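Local structure of 3-oxoacyl-[acyl-carrier-protein] synthase, mitochondrial (Arabidopsis thaliana, 2IX4) at residues Ser236-Cys241 / Phe350-Gly355. The protein catalyses the condensation steps of mitochondrial fatty acid synthesis, adding two carbons from malonyl-ACP to a growing acyl chain. Residues are numbered along the deposited sequence; the frame is centred on the assembly and turned at random.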
loop_
_atom_site.group_PDB
_atom_site.type_symbol
_atom_site.label_atom_id
_atom_site.label_comp_id
_atom_site.label_asym_id
_atom_site.label_seq_id
_atom_site.Cartn_x
_atom_site.Cartn_y
_atom_site.Cartn_z
ATOM N N SER A 236 3.334 -4.544 -27.870
ATOM C CA SER A 236 2.278 -3.901 -27.095
ATOM C C SER A 236 1.332 -3.189 -28.053
ATOM O O SER A 236 1.709 -2.217 -28.710
ATOM C CB SER A 236 2.876 -2.926 -26.071
ATOM O OG SER A 236 1.880 -2.404 -25.207
ATOM N N ARG A 237 0.105 -3.695 -28.138
ATOM C CA ARG A 237 -0.859 -3.228 -29.131
ATOM C C ARG A 237 -2.270 -3.146 -28.547
ATOM O O ARG A 237 -3.128 -3.970 -28.875
ATOM C CB ARG A 237 -0.827 -4.134 -30.372
ATOM C CG ARG A 237 -0.868 -5.630 -30.066
ATOM C CD ARG A 237 -0.758 -6.476 -31.319
ATOM N NE ARG A 237 0.486 -6.206 -32.026
ATOM C CZ ARG A 237 0.571 -5.820 -33.294
ATOM N NH1 ARG A 237 -0.519 -5.675 -34.041
ATOM N NH2 ARG A 237 1.763 -5.595 -33.819
ATOM N N PRO A 238 -2.519 -2.144 -27.678
ATOM C CA PRO A 238 -3.837 -2.021 -27.059
ATOM C C PRO A 238 -4.949 -1.892 -28.104
ATOM O O PRO A 238 -4.788 -1.169 -29.088
ATOM C CB PRO A 238 -3.722 -0.731 -26.240
ATOM C CG PRO A 238 -2.258 -0.558 -25.997
ATOM C CD PRO A 238 -1.603 -1.074 -27.241
ATOM N N PHE A 239 -6.047 -2.616 -27.887
ATOM C CA PHE A 239 -7.238 -2.599 -28.759
ATOM C C PHE A 239 -7.085 -3.296 -30.128
ATOM O O PHE A 239 -8.041 -3.342 -30.908
ATOM C CB PHE A 239 -7.779 -1.169 -28.960
ATOM C CG PHE A 239 -8.144 -0.448 -27.681
ATOM C CD1 PHE A 239 -7.562 0.782 -27.381
ATOM C CD2 PHE A 239 -9.085 -0.975 -26.798
ATOM C CE1 PHE A 239 -7.900 1.469 -26.215
ATOM C CE2 PHE A 239 -9.429 -0.295 -25.628
ATOM C CZ PHE A 239 -8.835 0.931 -25.338
ATOM N N ASP A 240 -5.897 -3.833 -30.413
ATOM C CA ASP A 240 -5.635 -4.537 -31.676
ATOM C C ASP A 240 -6.067 -6.002 -31.601
ATOM O O ASP A 240 -5.966 -6.626 -30.552
ATOM C CB ASP A 240 -4.149 -4.452 -32.044
ATOM C CG ASP A 240 -3.857 -5.004 -33.431
ATOM O OD1 ASP A 240 -4.141 -4.300 -34.422
ATOM O OD2 ASP A 240 -3.344 -6.141 -33.529
ATOM N N CYS A 241 -6.534 -6.547 -32.722
ATOM C CA CYS A 241 -7.003 -7.936 -32.781
ATOM C C CYS A 241 -5.925 -8.970 -32.441
ATOM O O CYS A 241 -6.238 -10.076 -31.995
ATOM C CB CYS A 241 -7.596 -8.243 -34.156
ATOM S SG CYS A 241 -9.259 -7.585 -34.411
ATOM N N PHE A 350 -10.315 8.752 -27.289
ATOM C CA PHE A 350 -9.696 7.859 -26.318
ATOM C C PHE A 350 -8.538 7.070 -26.912
ATOM O O PHE A 350 -8.532 6.751 -28.099
ATOM C CB PHE A 350 -10.730 6.934 -25.654
ATOM C CG PHE A 350 -11.342 5.931 -26.582
ATOM C CD1 PHE A 350 -10.867 4.626 -26.622
ATOM C CD2 PHE A 350 -12.407 6.284 -27.405
ATOM C CE1 PHE A 350 -11.436 3.689 -27.475
ATOM C CE2 PHE A 350 -12.983 5.353 -28.265
ATOM C CZ PHE A 350 -12.495 4.055 -28.300
ATOM N N SER A 351 -7.550 6.783 -26.069
ATOM C CA SER A 351 -6.382 6.013 -26.468
ATOM C C SER A 351 -5.767 5.329 -25.260
ATOM O O SER A 351 -6.040 5.708 -24.120
ATOM C CB SER A 351 -5.341 6.922 -27.130
ATOM O OG SER A 351 -4.876 7.910 -26.225
ATOM N N SER A 352 -4.950 4.311 -25.520
ATOM C CA SER A 352 -4.060 3.760 -24.508
ATOM C C SER A 352 -2.618 4.031 -24.912
ATOM O O SER A 352 -2.230 3.780 -26.055
ATOM C CB SER A 352 -4.273 2.262 -24.333
ATOM O OG SER A 352 -3.267 1.728 -23.486
ATOM N N THR A 353 -1.833 4.545 -23.970
ATOM C CA THR A 353 -0.441 4.902 -24.233
ATOM C C THR A 353 0.529 3.762 -23.892
ATOM O O THR A 353 1.752 3.923 -23.986
ATOM C CB THR A 353 -0.041 6.198 -23.488
ATOM O OG1 THR A 353 -0.555 6.166 -22.155
ATOM C CG2 THR A 353 -0.602 7.409 -24.197
ATOM N N LYS A 354 -0.025 2.608 -23.527
ATOM C CA LYS A 354 0.775 1.442 -23.139
ATOM C C LYS A 354 1.481 0.751 -24.311
ATOM O O LYS A 354 2.404 -0.038 -24.103
ATOM C CB LYS A 354 -0.071 0.442 -22.341
ATOM C CG LYS A 354 -0.368 0.907 -20.915
ATOM C CD LYS A 354 -0.909 -0.229 -20.060
ATOM C CE LYS A 354 -1.080 0.175 -18.602
ATOM N NZ LYS A 354 -2.153 1.194 -18.413
ATOM N N GLY A 355 1.051 1.042 -25.536
ATOM C CA GLY A 355 1.790 0.607 -26.723
ATOM C C GLY A 355 3.190 1.205 -26.752
ATOM O O GLY A 355 4.125 0.581 -27.255
HETATM O O HOH W 1 4.744 -1.995 -28.702
#
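Ser236 meets the backbone where Lys354 joins Gly355. Its OG lies anti to the backbone N (chi1 -173°) and donates to Lys354 O at 2.7 Å, from above the carbonyl plane. Gly355 CA comes 3.5 Å from Ser236 O in a CA-H...O contact. A water bridges Ser236 N and Gly355 O. An alanine here would probably leave Lys354 O without this donor and open a small gap beside Gly355 CA. Asp240 N bonds to Arg237 O and closes a type II beta turn; a salt bridge, Arg237 NH1 to Asp240 OD2 at 2.9 Å, links the side chains at its two ends. Asp240 OD2 lies in the guanidinium plane, while Arg237 NH1 comes from above the carboxylate plane. The turn presents Pro238 and Phe239 to 350-355. Pro238 CG packs 3.5 Å from Ser352 OG, and its CD lies 3.8 Å from Gly355 N. Ser352 OG hydrogen-bonds to Ala321 O and weakly caps the helix through Lys354 N. In this thiolase-like fold, 350-355 leads from a sheet strand into a short helix beside the predicted catalytic residues His320 and His359. Lys354 NZ hydrogen-bonds to His320 O and forms a salt bridge with Glu368, a ligand of the potassium ion. The Phe239 ring receives the edge of Phe350 in an offset edge-to-face pair, centroids 5.9 Å apart and planes at 90°. Phe239 CE1 also touches Ser352 CB at 4.2 Å.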